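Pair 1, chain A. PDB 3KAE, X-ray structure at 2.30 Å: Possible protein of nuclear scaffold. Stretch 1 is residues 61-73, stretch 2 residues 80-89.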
# COMPACT_ATOMS: atom_id res chain seq x y z
N THR A 61 16.79 10.77 -6.55
CA THR A 61 15.90 11.27 -7.58
C THR A 61 14.63 11.87 -6.95
O THR A 61 14.41 11.77 -5.74
CB THR A 61 15.51 10.17 -8.60
OG1 THR A 61 14.64 9.22 -7.98
CG2 THR A 61 16.75 9.47 -9.18
N CYS A 62 13.80 12.48 -7.77
CA CYS A 62 12.54 13.00 -7.26
C CYS A 62 11.73 11.89 -6.59
O CYS A 62 11.14 12.11 -5.51
CB CYS A 62 11.73 13.67 -8.38
SG CYS A 62 11.62 12.73 -9.92
N THR A 63 11.70 10.71 -7.22
CA THR A 63 10.91 9.59 -6.69
C THR A 63 11.52 9.06 -5.40
O THR A 63 10.82 8.69 -4.48
CB THR A 63 10.77 8.41 -7.69
OG1 THR A 63 10.29 8.88 -8.95
CG2 THR A 63 9.81 7.38 -7.16
N SER A 64 12.84 9.07 -5.33
CA SER A 64 13.52 8.50 -4.17
C SER A 64 13.35 9.43 -2.99
O SER A 64 13.05 8.99 -1.88
CB SER A 64 15.01 8.21 -4.46
OG SER A 64 15.87 9.25 -4.02
N LYS A 65 13.56 10.72 -3.22
CA LYS A 65 13.42 11.73 -2.18
C LYS A 65 11.98 11.82 -1.70
O LYS A 65 11.72 12.03 -0.52
CB LYS A 65 13.93 13.09 -2.66
CG LYS A 65 15.43 13.18 -2.72
CD LYS A 65 16.04 12.91 -1.36
CE LYS A 65 17.55 13.02 -1.40
NZ LYS A 65 18.20 12.72 -0.09
N TYR A 66 11.05 11.63 -2.61
CA TYR A 66 9.64 11.58 -2.23
C TYR A 66 9.33 10.41 -1.28
O TYR A 66 8.79 10.62 -0.18
CB TYR A 66 8.73 11.57 -3.46
CG TYR A 66 7.27 11.68 -3.11
CD1 TYR A 66 6.74 12.87 -2.63
CD2 TYR A 66 6.43 10.59 -3.23
CE1 TYR A 66 5.41 12.96 -2.28
CE2 TYR A 66 5.11 10.67 -2.90
CZ TYR A 66 4.61 11.86 -2.42
OH TYR A 66 3.29 11.92 -2.10
N TYR A 67 9.69 9.19 -1.67
CA TYR A 67 9.48 8.04 -0.77
C TYR A 67 10.30 8.19 0.51
O TYR A 67 9.92 7.72 1.58
CB TYR A 67 9.78 6.70 -1.49
CG TYR A 67 8.57 6.23 -2.24
CD1 TYR A 67 8.35 6.62 -3.55
CD2 TYR A 67 7.62 5.44 -1.62
CE1 TYR A 67 7.22 6.21 -4.23
CE2 TYR A 67 6.48 5.04 -2.30
CZ TYR A 67 6.28 5.43 -3.59
OH TYR A 67 5.16 5.01 -4.28
N GLU A 68 11.42 8.88 0.40
CA GLU A 68 12.21 9.11 1.56
C GLU A 68 11.40 9.92 2.57
O GLU A 68 11.31 9.54 3.75
CB GLU A 68 13.48 9.87 1.17
CG GLU A 68 14.62 9.66 2.09
CD GLU A 68 15.89 10.30 1.59
OE1 GLU A 68 16.44 9.86 0.55
OE2 GLU A 68 16.34 11.25 2.25
N SER A 69 10.81 11.01 2.10
CA SER A 69 9.94 11.85 2.92
C SER A 69 8.78 11.04 3.51
O SER A 69 8.47 11.17 4.69
CB SER A 69 9.40 13.03 2.11
OG SER A 69 8.89 14.04 2.98
N LEU A 70 8.16 10.18 2.71
CA LEU A 70 7.07 9.34 3.23
C LEU A 70 7.54 8.45 4.38
O LEU A 70 6.85 8.35 5.41
CB LEU A 70 6.45 8.46 2.15
CG LEU A 70 5.85 9.13 0.92
CD1 LEU A 70 5.29 8.05 -0.03
CD2 LEU A 70 4.77 10.13 1.35
N CYS A 71 8.71 7.81 4.21
CA CYS A 71 9.24 6.89 5.21
C CYS A 71 9.57 7.65 6.47
O CYS A 71 9.27 7.21 7.57
CB CYS A 71 10.51 6.16 4.71
SG CYS A 71 10.26 5.01 3.33
N TYR A 72 10.21 8.81 6.30
CA TYR A 72 10.50 9.70 7.43
C TYR A 72 9.25 10.14 8.17
O TYR A 72 9.25 10.22 9.39
CB TYR A 72 11.30 10.91 6.97
CG TYR A 72 12.78 10.62 6.78
CD1 TYR A 72 13.49 9.89 7.72
CD2 TYR A 72 13.46 11.09 5.66
CE1 TYR A 72 14.85 9.61 7.55
CE2 TYR A 72 14.81 10.81 5.48
CZ TYR A 72 15.50 10.08 6.42
OH TYR A 72 16.83 9.82 6.24
N LYS A 73 8.18 10.41 7.43
CA LYS A 73 6.93 10.83 8.04
C LYS A 73 6.32 9.70 8.86
O LYS A 73 5.83 9.91 9.97
CB LYS A 73 5.95 11.34 6.97
CG LYS A 73 4.63 11.88 7.52
CD LYS A 73 3.73 12.37 6.39
CE LYS A 73 2.40 12.88 6.92
NZ LYS A 73 1.62 11.78 7.54
N LYS A 80 13.58 15.53 8.72
CA LYS A 80 14.17 14.83 7.59
C LYS A 80 13.17 14.69 6.45
O LYS A 80 13.53 14.91 5.29
CB LYS A 80 14.71 13.47 8.03
CG LYS A 80 15.95 13.56 8.90
CD LYS A 80 16.61 12.20 9.12
CE LYS A 80 17.91 12.31 9.92
NZ LYS A 80 17.70 12.37 11.40
N ALA A 81 11.92 14.37 6.79
CA ALA A 81 10.84 14.35 5.80
C ALA A 81 10.81 15.65 5.01
O ALA A 81 10.81 15.62 3.77
CB ALA A 81 9.50 14.10 6.48
N ILE A 82 10.82 16.77 5.72
CA ILE A 82 10.83 18.08 5.10
C ILE A 82 12.07 18.30 4.24
O ILE A 82 11.98 18.70 3.08
CB ILE A 82 10.78 19.18 6.17
CG1 ILE A 82 9.46 19.10 6.94
CG2 ILE A 82 11.01 20.56 5.53
CD1 ILE A 82 9.27 20.18 8.00
N LYS A 83 13.24 18.04 4.80
CA LYS A 83 14.48 18.20 4.06
C LYS A 83 14.44 17.42 2.74
O LYS A 83 14.87 17.91 1.70
CB LYS A 83 15.68 17.77 4.90
N SER A 84 13.90 16.21 2.79
CA SER A 84 13.86 15.35 1.61
C SER A 84 13.03 15.99 0.50
O SER A 84 13.42 15.95 -0.67
CB SER A 84 13.32 13.95 1.94
OG SER A 84 14.28 13.19 2.66
N LEU A 85 11.89 16.56 0.87
CA LEU A 85 10.97 17.12 -0.11
C LEU A 85 11.55 18.37 -0.74
O LEU A 85 11.41 18.59 -1.94
CB LEU A 85 9.64 17.49 0.55
CG LEU A 85 8.60 16.42 0.78
CD1 LEU A 85 7.40 17.06 1.42
CD2 LEU A 85 8.24 15.76 -0.54
N GLU A 86 12.16 19.21 0.09
CA GLU A 86 12.73 20.47 -0.38
C GLU A 86 13.78 20.22 -1.45
O GLU A 86 13.94 21.01 -2.37
CB GLU A 86 13.34 21.24 0.78
CG GLU A 86 12.32 21.76 1.79
CD GLU A 86 12.98 22.40 3.00
OE1 GLU A 86 14.14 22.04 3.31
OE2 GLU A 86 12.34 23.26 3.63
N SER A 87 14.50 19.11 -1.31
CA SER A 87 15.49 18.72 -2.32
C SER A 87 14.85 18.71 -3.70
O SER A 87 15.45 19.16 -4.67
CB SER A 87 16.07 17.34 -2.01
OG SER A 87 16.86 17.36 -0.83
N ILE A 88 13.63 18.19 -3.78
CA ILE A 88 12.91 18.13 -5.04
C ILE A 88 12.51 19.52 -5.51
O ILE A 88 12.88 19.96 -6.60
CB ILE A 88 11.63 17.29 -4.91
CG1 ILE A 88 11.93 15.94 -4.24
CG2 ILE A 88 10.98 17.10 -6.28
CD1 ILE A 88 10.73 15.03 -4.09
N LEU A 89 11.74 20.21 -4.68
CA LEU A 89 11.24 21.54 -5.00
C LEU A 89 12.36 22.53 -5.29
O LEU A 89 12.20 23.43 -6.11
CB LEU A 89 10.35 22.05 -3.87
CG LEU A 89 8.98 21.36 -3.85
CD1 LEU A 89 8.06 22.03 -2.83
CD2 LEU A 89 8.36 21.38 -5.24

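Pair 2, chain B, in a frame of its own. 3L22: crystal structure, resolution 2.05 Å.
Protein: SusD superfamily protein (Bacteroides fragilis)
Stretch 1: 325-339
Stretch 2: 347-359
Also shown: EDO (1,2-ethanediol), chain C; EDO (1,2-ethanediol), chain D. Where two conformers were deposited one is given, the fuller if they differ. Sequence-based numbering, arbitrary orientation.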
# COMPACT_ATOMS: atom_id res chain seq x y z
N PHE B 325 5.21 -3.05 3.54
CA PHE B 325 5.61 -4.37 3.07
C PHE B 325 6.11 -5.21 4.23
O PHE B 325 7.00 -4.78 5.00
CB PHE B 325 6.78 -4.27 2.07
CG PHE B 325 6.52 -3.40 0.87
CD1 PHE B 325 5.35 -3.53 0.12
CD2 PHE B 325 7.49 -2.49 0.45
CE1 PHE B 325 5.15 -2.76 -0.98
CE2 PHE B 325 7.28 -1.71 -0.64
CZ PHE B 325 6.11 -1.83 -1.37
N ARG B 326 5.58 -6.42 4.35
CA ARG B 326 6.15 -7.43 5.23
C ARG B 326 6.22 -8.77 4.54
O ARG B 326 5.57 -8.99 3.49
CB ARG B 326 5.40 -7.48 6.58
CG ARG B 326 3.98 -7.86 6.55
CD ARG B 326 3.40 -7.75 7.96
NE ARG B 326 1.96 -7.89 8.02
CZ ARG B 326 1.28 -9.05 8.08
NH1 ARG B 326 1.88 -10.24 8.07
NH2 ARG B 326 -0.05 -9.03 8.16
N TYR B 327 7.02 -9.67 5.10
CA TYR B 327 7.38 -10.90 4.40
C TYR B 327 6.22 -11.86 4.09
O TYR B 327 6.31 -12.60 3.12
CB TYR B 327 8.51 -11.60 5.15
CG TYR B 327 9.14 -12.76 4.41
CD1 TYR B 327 9.66 -12.62 3.13
CD2 TYR B 327 9.27 -14.00 5.03
CE1 TYR B 327 10.19 -13.71 2.45
CE2 TYR B 327 9.85 -15.09 4.38
CZ TYR B 327 10.31 -14.93 3.11
OH TYR B 327 10.88 -16.00 2.51
N ALA B 328 5.16 -11.91 4.90
CA ALA B 328 4.01 -12.71 4.52
C ALA B 328 3.48 -12.25 3.17
O ALA B 328 2.97 -13.07 2.40
CB ALA B 328 2.90 -12.70 5.57
N GLU B 329 3.56 -10.95 2.86
CA GLU B 329 3.14 -10.46 1.56
C GLU B 329 4.05 -11.00 0.43
O GLU B 329 3.55 -11.39 -0.65
CB GLU B 329 3.10 -8.93 1.48
CG GLU B 329 2.27 -8.46 0.27
CD GLU B 329 2.58 -7.04 -0.15
OE1 GLU B 329 2.88 -6.18 0.75
OE2 GLU B 329 2.53 -6.78 -1.39
N THR B 330 5.36 -10.97 0.67
CA THR B 330 6.32 -11.51 -0.29
C THR B 330 5.87 -12.91 -0.70
O THR B 330 5.78 -13.22 -1.88
CB THR B 330 7.72 -11.61 0.30
OG1 THR B 330 8.08 -10.36 0.94
CG2 THR B 330 8.77 -12.03 -0.79
N LEU B 331 5.56 -13.74 0.28
CA LEU B 331 5.19 -15.15 0.05
C LEU B 331 3.85 -15.33 -0.68
O LEU B 331 3.76 -16.12 -1.62
CB LEU B 331 5.20 -15.91 1.39
CG LEU B 331 6.59 -16.05 2.08
CD1 LEU B 331 6.48 -16.69 3.46
CD2 LEU B 331 7.60 -16.82 1.23
N LEU B 332 2.82 -14.61 -0.25
CA LEU B 332 1.53 -14.71 -0.87
C LEU B 332 1.51 -14.07 -2.26
O LEU B 332 0.81 -14.56 -3.12
CB LEU B 332 0.42 -14.13 0.03
CG LEU B 332 0.05 -14.87 1.30
CD1 LEU B 332 -1.07 -14.13 2.05
CD2 LEU B 332 -0.32 -16.35 1.05
N ASP B 333 2.26 -12.99 -2.48
CA ASP B 333 2.40 -12.41 -3.82
C ASP B 333 3.08 -13.43 -4.75
O ASP B 333 2.61 -13.69 -5.87
CB ASP B 333 3.23 -11.10 -3.82
CG ASP B 333 2.48 -9.85 -3.21
OD1 ASP B 333 1.28 -9.91 -2.99
OD2 ASP B 333 3.18 -8.83 -2.91
N LEU B 334 4.21 -13.99 -4.29
CA LEU B 334 4.89 -15.07 -5.04
C LEU B 334 3.96 -16.25 -5.30
O LEU B 334 3.94 -16.79 -6.40
CB LEU B 334 6.18 -15.53 -4.34
CG LEU B 334 7.36 -14.57 -4.44
CD1 LEU B 334 8.52 -15.01 -3.49
CD2 LEU B 334 7.85 -14.44 -5.88
N ALA B 335 3.15 -16.64 -4.31
CA ALA B 335 2.18 -17.72 -4.52
C ALA B 335 1.26 -17.36 -5.69
O ALA B 335 1.04 -18.20 -6.56
CB ALA B 335 1.35 -17.95 -3.26
N GLU B 336 0.75 -16.11 -5.72
CA GLU B 336 -0.16 -15.70 -6.80
C GLU B 336 0.58 -15.76 -8.14
O GLU B 336 0.02 -16.25 -9.12
CB GLU B 336 -0.78 -14.31 -6.54
CG GLU B 336 -1.61 -13.78 -7.71
CD GLU B 336 -2.29 -12.46 -7.40
OE1 GLU B 336 -2.07 -11.94 -6.27
OE2 GLU B 336 -3.02 -11.93 -8.29
N CYS B 337 1.81 -15.26 -8.19
CA CYS B 337 2.58 -15.30 -9.44
C CYS B 337 2.76 -16.73 -9.95
O CYS B 337 2.52 -17.01 -11.13
CB CYS B 337 3.95 -14.68 -9.25
SG CYS B 337 3.85 -12.93 -8.87
N TYR B 338 3.16 -17.63 -9.07
CA TYR B 338 3.40 -19.02 -9.48
C TYR B 338 2.10 -19.74 -9.87
O TYR B 338 2.13 -20.55 -10.79
CB TYR B 338 4.17 -19.81 -8.38
CG TYR B 338 5.67 -19.66 -8.40
CD1 TYR B 338 6.45 -20.36 -9.31
CD2 TYR B 338 6.31 -18.81 -7.50
CE1 TYR B 338 7.86 -20.23 -9.32
CE2 TYR B 338 7.69 -18.67 -7.50
CZ TYR B 338 8.46 -19.37 -8.43
OH TYR B 338 9.82 -19.23 -8.44
N ALA B 339 0.98 -19.40 -9.23
CA ALA B 339 -0.32 -19.98 -9.62
C ALA B 339 -0.74 -19.54 -11.04
O ALA B 339 -1.57 -20.21 -11.65
CB ALA B 339 -1.40 -19.62 -8.62
N THR B 347 4.86 -25.04 -6.41
CA THR B 347 5.52 -23.94 -5.70
C THR B 347 4.53 -22.99 -5.02
O THR B 347 4.75 -22.54 -3.88
CB THR B 347 6.43 -23.16 -6.69
OG1 THR B 347 7.36 -24.07 -7.22
CG2 THR B 347 7.15 -21.97 -6.05
N ALA B 348 3.45 -22.68 -5.72
CA ALA B 348 2.39 -21.80 -5.18
C ALA B 348 1.84 -22.40 -3.88
O ALA B 348 1.65 -21.67 -2.89
CB ALA B 348 1.23 -21.60 -6.21
N LYS B 349 1.60 -23.70 -3.92
CA LYS B 349 1.08 -24.42 -2.76
C LYS B 349 2.06 -24.38 -1.59
O LYS B 349 1.64 -24.19 -0.44
CB LYS B 349 0.76 -25.88 -3.08
CG LYS B 349 -0.40 -26.15 -4.05
CD LYS B 349 -0.32 -27.63 -4.50
CE LYS B 349 -1.53 -28.00 -5.17
NZ LYS B 349 -1.57 -29.35 -5.82
N SER B 350 3.35 -24.56 -1.86
CA SER B 350 4.33 -24.54 -0.77
C SER B 350 4.43 -23.14 -0.15
O SER B 350 4.53 -23.00 1.08
CB SER B 350 5.70 -25.06 -1.22
OG SER B 350 6.42 -24.07 -1.90
N LEU B 351 4.35 -22.10 -0.98
CA LEU B 351 4.36 -20.71 -0.51
C LEU B 351 3.11 -20.41 0.34
O LEU B 351 3.23 -19.85 1.45
CB LEU B 351 4.49 -19.74 -1.70
CG LEU B 351 5.81 -19.75 -2.47
CD1 LEU B 351 5.72 -19.05 -3.85
CD2 LEU B 351 6.98 -19.17 -1.65
N LEU B 352 1.92 -20.78 -0.16
CA LEU B 352 0.65 -20.63 0.59
C LEU B 352 0.75 -21.33 1.94
O LEU B 352 0.39 -20.75 2.97
CB LEU B 352 -0.56 -21.17 -0.19
CG LEU B 352 -1.95 -21.10 0.47
CD1 LEU B 352 -2.25 -19.64 0.94
CD2 LEU B 352 -3.06 -21.63 -0.45
N LYS B 353 1.28 -22.55 1.96
CA LYS B 353 1.37 -23.30 3.20
C LYS B 353 2.26 -22.59 4.24
O LYS B 353 1.95 -22.61 5.44
CB LYS B 353 1.84 -24.73 2.96
CG LYS B 353 0.77 -25.60 2.33
CD LYS B 353 1.31 -26.89 1.76
CE LYS B 353 1.54 -27.95 2.84
NZ LYS B 353 1.55 -29.38 2.34
N GLN B 354 3.34 -21.94 3.81
CA GLN B 354 4.16 -21.23 4.78
C GLN B 354 3.38 -20.18 5.53
O GLN B 354 3.47 -20.08 6.76
CB GLN B 354 5.35 -20.51 4.14
CG GLN B 354 6.44 -21.36 3.66
CD GLN B 354 7.63 -20.54 3.17
OE1 GLN B 354 8.22 -19.75 3.94
NE2 GLN B 354 7.99 -20.72 1.91
N VAL B 355 2.61 -19.38 4.79
CA VAL B 355 1.90 -18.28 5.41
C VAL B 355 0.73 -18.80 6.25
O VAL B 355 0.61 -18.43 7.42
CB VAL B 355 1.43 -17.24 4.40
CG1 VAL B 355 0.56 -16.15 5.07
CG2 VAL B 355 2.68 -16.62 3.68
N ARG B 356 -0.10 -19.68 5.67
CA ARG B 356 -1.27 -20.16 6.41
C ARG B 356 -0.85 -20.96 7.64
O ARG B 356 -1.44 -20.82 8.70
CB ARG B 356 -2.18 -20.99 5.51
CG ARG B 356 -3.48 -21.50 6.18
CD ARG B 356 -4.44 -22.16 5.19
NE ARG B 356 -5.66 -22.63 5.86
CZ ARG B 356 -6.72 -21.88 6.14
NH1 ARG B 356 -6.79 -20.61 5.79
NH2 ARG B 356 -7.76 -22.41 6.76
N GLY B 357 0.16 -21.82 7.48
CA GLY B 357 0.69 -22.62 8.58
C GLY B 357 1.26 -21.84 9.75
O GLY B 357 1.32 -22.34 10.87
N ARG B 358 1.70 -20.61 9.50
CA ARG B 358 2.11 -19.75 10.60
C ARG B 358 0.96 -19.46 11.57
O ARG B 358 1.19 -19.39 12.80
CB ARG B 358 2.82 -18.50 10.09
CG ARG B 358 3.42 -17.61 11.20
CD ARG B 358 2.53 -16.46 11.59
NE ARG B 358 2.28 -15.49 10.54
CZ ARG B 358 3.00 -14.38 10.30
NH1 ARG B 358 4.09 -14.10 11.01
NH2 ARG B 358 2.62 -13.55 9.33
N SER B 359 -0.27 -19.36 11.04
CA SER B 359 -1.43 -19.00 11.85
C SER B 359 -2.45 -20.12 12.13
O SER B 359 -3.22 -20.02 13.09
CB SER B 359 -2.15 -17.82 11.18
OG SER B 359 -1.34 -16.65 11.19
C1 EDO C . -0.05 -6.73 -3.68
O1 EDO C . 0.11 -7.19 -2.36
C2 EDO C . -0.87 -5.44 -3.77
O2 EDO C . -1.06 -5.24 -5.21
C1 EDO D . 11.85 -18.10 -1.81
O1 EDO D . 12.64 -17.87 -2.98
C2 EDO D . 10.61 -17.20 -1.77
O2 EDO D . 10.52 -16.26 -0.65
O HOH W 1 10.85 -18.41 3.71

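Both pairs are antiparallel helical hairpins. The helix axes approach to 7.8 Å at 166° in pair 1 and to 8.0 Å at 159° in pair 2, and 14 central residues superpose with an RMSD of 0.4 Å. Small residues suit the point where the backbones come nearest, and both pairs have them there. S69(A) faces A81(A) with their CA atoms 3.9 Å apart; the matching A335(B) and A348(B) have CA atoms 4.1 Å apart.

This tight point is sealed differently. In pair 1 the hydroxyl of S69(A) donates a short hydrogen bond across the interface, OG to O of A81(A) at 2.6 Å, so a polar side chain fits a buried site by using a carbonyl of the facing helix. In pair 2 no direct hydrogen bond joins the helices, though a water links OH of Y327(B) (2.7 Å) to OE1 of Q354(B) (3.0 Å). A methyl group suffices: CB of A348(B) lies 3.4 Å from O of A335(B), and CB of A335(B) lies 3.9 Å from CB of L351(B).

The central knob shows the contrast best. S84(A) and L351(B) occupy one position, each pointing toward the other helix into a hole formed by four matching residues. The serine sits among K65(A), E68(A), S69(A) and Y72(A), and its OG donates to OE2 of E68(A) at 2.9 Å. That carboxylate also forms a salt bridge within its own helix, OE2 to NZ of K65(A) at 3.3 Å, which places the charges as partners. The leucine sits among L331(B), L334(B), A335(B) and Y338(B) and fills its hole with hydrocarbon. CD1 of L351(B) is 3.6 Å from CB of L334(B), and CD2 of L351(B) is 3.8 Å from CD2 of L331(B).

One solution is nearly the same in both pairs. Y72(A) and Y338(B) coincide, both with chi1 in m, and each offers a ring face to the residue at the start of the second stretch. CB of K80(A) lies 3.5 Å from the centroid of the Y72(A) ring; CG2 of T347(B) lies 3.4 Å from that of Y338(B). Either aliphatic group can make this CH-pi contact, and the lysine's end leads away, its NZ satisfied elsewhere in the structure.

Farther along, branched I88(A) and V355(B) match and pack against the first helix. CG1 of I88(A) is 3.8 Å from CB of K65(A), and CG2 of V355(B) is 3.5 Å from CB of L331(B). Beside them, CD1 of Y66(A) meets CD2 of L85(A) at 3.9 Å, and CD2 of L332(B) meets CD1 of L352(B) at 3.8 Å: an aromatic ring in one pair and a leucine in the other both make an apolar contact here, though the leucine is covered more by the other helix.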